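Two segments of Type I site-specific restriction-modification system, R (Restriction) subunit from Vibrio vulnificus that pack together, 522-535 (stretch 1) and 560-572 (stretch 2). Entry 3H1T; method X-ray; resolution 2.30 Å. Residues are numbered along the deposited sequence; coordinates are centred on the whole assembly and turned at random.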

# COMPACT_ATOMS: atom_id res chain seq x y z
N VAL A 522 16.33 5.86 10.67
CA VAL A 522 17.57 6.61 10.54
C VAL A 522 18.49 6.31 9.35
O VAL A 522 18.87 5.17 9.11
CB VAL A 522 18.39 6.44 11.85
CG1 VAL A 522 19.57 7.38 11.85
CG2 VAL A 522 17.48 6.71 13.06
N LEU A 523 18.87 7.36 8.63
CA LEU A 523 19.73 7.24 7.45
C LEU A 523 21.21 7.56 7.68
O LEU A 523 21.58 8.70 7.95
CB LEU A 523 19.20 8.16 6.34
CG LEU A 523 17.83 7.88 5.74
CD1 LEU A 523 17.50 8.95 4.71
CD2 LEU A 523 17.83 6.52 5.09
N ALA A 524 22.06 6.55 7.57
CA ALA A 524 23.50 6.75 7.75
C ALA A 524 24.21 6.04 6.63
O ALA A 524 25.25 5.43 6.83
CB ALA A 524 23.95 6.20 9.09
N ARG A 525 23.65 6.14 5.44
CA ARG A 525 24.22 5.46 4.30
C ARG A 525 23.90 6.17 3.00
O ARG A 525 23.03 7.03 2.94
CB ARG A 525 23.67 4.05 4.22
CG ARG A 525 22.21 4.01 3.80
CD ARG A 525 21.71 2.61 3.76
NE ARG A 525 22.69 1.75 3.12
CZ ARG A 525 22.38 0.84 2.21
NH1 ARG A 525 21.12 0.68 1.83
NH2 ARG A 525 23.33 0.09 1.68
N VAL A 526 24.61 5.76 1.96
CA VAL A 526 24.41 6.28 0.64
C VAL A 526 23.28 5.47 0.04
O VAL A 526 23.40 4.26 -0.14
CB VAL A 526 25.67 6.08 -0.26
CG1 VAL A 526 25.37 6.52 -1.69
CG2 VAL A 526 26.84 6.86 0.30
N VAL A 527 22.15 6.12 -0.22
CA VAL A 527 21.03 5.45 -0.86
C VAL A 527 21.31 5.62 -2.35
O VAL A 527 21.45 6.75 -2.83
CB VAL A 527 19.70 6.11 -0.49
CG1 VAL A 527 18.58 5.52 -1.33
CG2 VAL A 527 19.42 5.90 0.98
N ASN A 528 21.42 4.52 -3.08
CA ASN A 528 21.72 4.64 -4.49
C ASN A 528 20.55 4.53 -5.44
O ASN A 528 20.74 4.56 -6.66
CB ASN A 528 22.81 3.63 -4.90
CG ASN A 528 23.66 4.14 -6.08
OD1 ASN A 528 23.27 4.04 -7.25
ND2 ASN A 528 24.82 4.71 -5.76
N SER A 529 19.33 4.41 -4.91
CA SER A 529 18.15 4.32 -5.78
C SER A 529 16.84 4.75 -5.12
O SER A 529 16.68 4.68 -3.91
CB SER A 529 18.01 2.90 -6.35
OG SER A 529 17.36 2.02 -5.45
N MSE A 530 15.90 5.21 -5.94
CA MSE A 530 14.60 5.66 -5.46
C MSE A 530 13.82 4.51 -4.81
O MSE A 530 13.13 4.70 -3.81
CB MSE A 530 13.79 6.26 -6.62
CG MSE A 530 12.37 6.71 -6.26
SE MSE A 530 12.24 8.14 -4.93
CE MSE A 530 12.50 9.65 -6.11
N SER A 531 13.91 3.31 -5.39
CA SER A 531 13.22 2.14 -4.86
C SER A 531 13.71 1.83 -3.45
O SER A 531 12.92 1.54 -2.56
CB SER A 531 13.43 0.91 -5.76
OG SER A 531 12.71 1.05 -6.98
N GLU A 532 15.03 1.91 -3.25
CA GLU A 532 15.63 1.64 -1.95
C GLU A 532 15.21 2.70 -0.95
O GLU A 532 14.92 2.39 0.19
CB GLU A 532 17.16 1.61 -2.03
CG GLU A 532 17.85 1.48 -0.66
CD GLU A 532 19.33 1.12 -0.74
OE1 GLU A 532 20.17 1.98 -1.10
OE2 GLU A 532 19.66 -0.05 -0.44
N PHE A 533 15.19 3.95 -1.38
CA PHE A 533 14.80 5.03 -0.48
C PHE A 533 13.39 4.80 0.07
O PHE A 533 13.16 4.87 1.28
CB PHE A 533 14.85 6.38 -1.21
CG PHE A 533 14.48 7.54 -0.33
CD1 PHE A 533 15.41 8.10 0.53
CD2 PHE A 533 13.18 8.07 -0.36
CE1 PHE A 533 15.06 9.19 1.37
CE2 PHE A 533 12.82 9.14 0.45
CZ PHE A 533 13.76 9.71 1.32
N LYS A 534 12.46 4.52 -0.83
CA LYS A 534 11.07 4.29 -0.44
C LYS A 534 10.87 3.06 0.43
O LYS A 534 9.93 3.00 1.22
CB LYS A 534 10.18 4.18 -1.68
CG LYS A 534 10.05 5.50 -2.43
CD LYS A 534 8.78 5.56 -3.27
CE LYS A 534 8.79 6.75 -4.24
NZ LYS A 534 8.78 8.11 -3.59
N GLN A 535 11.75 2.07 0.28
CA GLN A 535 11.67 0.86 1.08
C GLN A 535 12.12 1.22 2.49
O GLN A 535 11.55 0.75 3.48
CB GLN A 535 12.59 -0.23 0.52
CG GLN A 535 12.05 -0.95 -0.71
CD GLN A 535 13.05 -1.93 -1.28
OE1 GLN A 535 12.82 -2.55 -2.32
NE2 GLN A 535 14.19 -2.08 -0.60
N SER A 560 21.28 14.88 2.46
CA SER A 560 20.91 14.94 1.05
C SER A 560 19.88 13.92 0.61
O SER A 560 19.00 14.25 -0.20
CB SER A 560 22.16 14.81 0.18
OG SER A 560 22.79 13.55 0.35
N ALA A 561 19.96 12.69 1.11
CA ALA A 561 19.01 11.64 0.73
C ALA A 561 17.57 12.12 0.66
O ALA A 561 16.91 11.99 -0.37
CB ALA A 561 19.11 10.44 1.69
N THR A 562 17.08 12.70 1.75
CA THR A 562 15.70 13.19 1.79
C THR A 562 15.42 14.33 0.80
O THR A 562 14.26 14.59 0.48
CB THR A 562 15.31 13.64 3.21
OG1 THR A 562 16.28 14.56 3.71
CG2 THR A 562 15.26 12.45 4.16
N GLN A 563 16.46 15.01 0.31
CA GLN A 563 16.25 16.10 -0.66
C GLN A 563 16.34 15.49 -2.05
O GLN A 563 15.54 15.77 -2.94
CB GLN A 563 17.33 17.18 -0.50
CG GLN A 563 17.47 17.70 0.92
CD GLN A 563 18.08 19.09 1.01
OE1 GLN A 563 19.29 19.25 1.12
NE2 GLN A 563 17.22 20.11 0.95
N ASN A 564 17.32 14.62 -2.20
CA ASN A 564 17.57 13.94 -3.46
C ASN A 564 16.38 13.08 -3.92
O ASN A 564 16.02 13.12 -5.10
CB ASN A 564 18.80 13.05 -3.29
CG ASN A 564 19.68 13.00 -4.52
OD1 ASN A 564 19.32 12.39 -5.54
ND2 ASN A 564 20.84 13.64 -4.43
N PHE A 565 15.78 12.32 -3.01
CA PHE A 565 14.67 11.44 -3.36
C PHE A 565 13.30 12.00 -2.98
O PHE A 565 12.33 11.26 -2.86
CB PHE A 565 14.90 10.08 -2.72
CG PHE A 565 16.17 9.41 -3.19
CD1 PHE A 565 16.22 8.82 -4.46
CD2 PHE A 565 17.32 9.40 -2.40
CE1 PHE A 565 17.39 8.23 -4.94
CE2 PHE A 565 18.51 8.81 -2.87
CZ PHE A 565 18.54 8.23 -4.15
N ALA A 566 13.22 13.32 -2.80
CA ALA A 566 11.96 13.96 -2.47
C ALA A 566 10.95 13.62 -3.57
O ALA A 566 11.25 13.75 -4.76
CB ALA A 566 12.14 15.47 -2.36
N ASP A 567 9.76 13.20 -3.17
CA ASP A 567 8.74 12.80 -4.14
C ASP A 567 7.35 13.13 -3.59
O ASP A 567 6.68 12.27 -3.02
CB ASP A 567 8.86 11.29 -4.38
CG ASP A 567 8.01 10.81 -5.53
OD1 ASP A 567 7.16 11.60 -5.99
OD2 ASP A 567 8.19 9.65 -5.96
N PRO A 568 6.90 14.37 -3.75
CA PRO A 568 5.59 14.81 -3.26
C PRO A 568 4.39 14.14 -3.93
O PRO A 568 3.35 13.95 -3.31
CB PRO A 568 5.63 16.32 -3.51
CG PRO A 568 7.10 16.63 -3.49
CD PRO A 568 7.64 15.51 -4.32
N ASP A 569 4.55 13.77 -5.20
CA ASP A 569 3.46 13.13 -5.92
C ASP A 569 3.08 11.80 -5.30
O ASP A 569 1.91 11.53 -5.10
CB ASP A 569 3.83 12.95 -7.39
CG ASP A 569 3.89 14.27 -8.14
OD1 ASP A 569 3.34 15.26 -7.63
OD2 ASP A 569 4.49 14.32 -9.24
N PHE A 570 4.07 10.98 -4.99
CA PHE A 570 3.80 9.68 -4.39
C PHE A 570 3.77 9.73 -2.86
O PHE A 570 2.98 9.02 -2.23
CB PHE A 570 4.84 8.65 -4.85
CG PHE A 570 4.44 7.23 -4.56
CD1 PHE A 570 3.54 6.57 -5.39
CD2 PHE A 570 4.94 6.57 -3.45
CE1 PHE A 570 3.15 5.27 -5.12
CE2 PHE A 570 4.55 5.27 -3.17
CZ PHE A 570 3.65 4.62 -4.01
N ASP A 571 4.61 10.58 -2.27
CA ASP A 571 4.67 10.66 -0.81
C ASP A 571 3.96 11.83 -0.16
O ASP A 571 3.69 11.78 1.04
CB ASP A 571 6.13 10.71 -0.32
CG ASP A 571 7.06 9.84 -1.14
OD1 ASP A 571 6.61 8.77 -1.63
OD2 ASP A 571 8.24 10.22 -1.27
N GLY A 572 3.63 12.87 -0.92
CA GLY A 572 3.02 14.03 -0.31
C GLY A 572 4.16 14.74 0.41
O GLY A 572 5.30 14.29 0.30
O HOH W 1 10.73 9.27 -2.10

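The contact has an aromatic and aliphatic part and, further along, a charged part. F565 is central to the first and has the largest area covered by the other stretch. Its CA-to-CB bond points toward stretch 1, and chi1 is m. This rotamer lays the ring along the turn that leads into the helix of stretch 1. The ring edge meets the backbone there, with F565 CZ 3.5 Å from V527 O. F565 CE1 lies 3.5 Å from M530 N. The side chain of V527, chi1 t, also reaches the ring, and its CG1 is 3.6 Å from F565 CE2.

F533 is the aromatic partner. It sits one helical turn after S529, and its chi1 is t. The two rings are near parallel, with planes at 23°, but they are slid apart and barely overlap. The ring centroids are 5.3 Å apart. The slide places each CB over the face of the other ring. F565 CB is 3.6 Å from the centroid of the F533 ring, and F533 CB is 4.3 Å from the centroid of the F565 ring. The pair therefore interacts through CH-pi contacts more than through ring overlap. The closest atoms are F533 CG and F565 CB, at 3.5 Å. The far end of the F533 ring reaches the short helix of stretch 2, where F533 CE1 is 3.8 Å from A561 O. L523, with chi1 m and chi2 t, approaches the same helix. Its CD1 lies 3.7 Å from A561 CB.

M530 is a selenomethionine. Its CA-to-CB bond points sideways, but the end of the side chain comes nearer. With chi1 t, chi2 p and chi3 p, the chain folds so that SE is 4.0 Å from F565 CB. SE lies oblique to the F565 ring, not over its face.

K534 makes the charged contact. Its CA-to-CB bond also points sideways. Chi1 is m, chi2 and chi3 are t, so the chain runs out extended before turning at chi4, m. This brings the ammonium group between two carboxylates. K534 NZ donates to D567 OD2 at 2.9 Å and to D571 OD1 at 3.0 Å, and both bonds are parts of salt bridges. Water 1 accepts from K534 NZ at 2.7 Å. The same water donates to F565 O at 2.7 Å and to D571 OD2 at 2.8 Å, so it ties the lysine to the backbone as well. On the way, K534 CE passes 3.9 Å from F570 CD2.

D567, chi1 t, has two roles. Its OD2 meets the lysine, while its OD1 caps the following helix by accepting a weak bond from F570 N at 3.3 Å. S529 caps the helix of stretch 1. With chi1 p, its OG accepts from E532 N at 3.2 Å. E532 extends along the same stretch, where its OE2 forms a salt bridge with R525 NH1 at 2.8 Å; that hydrogen bond is weak.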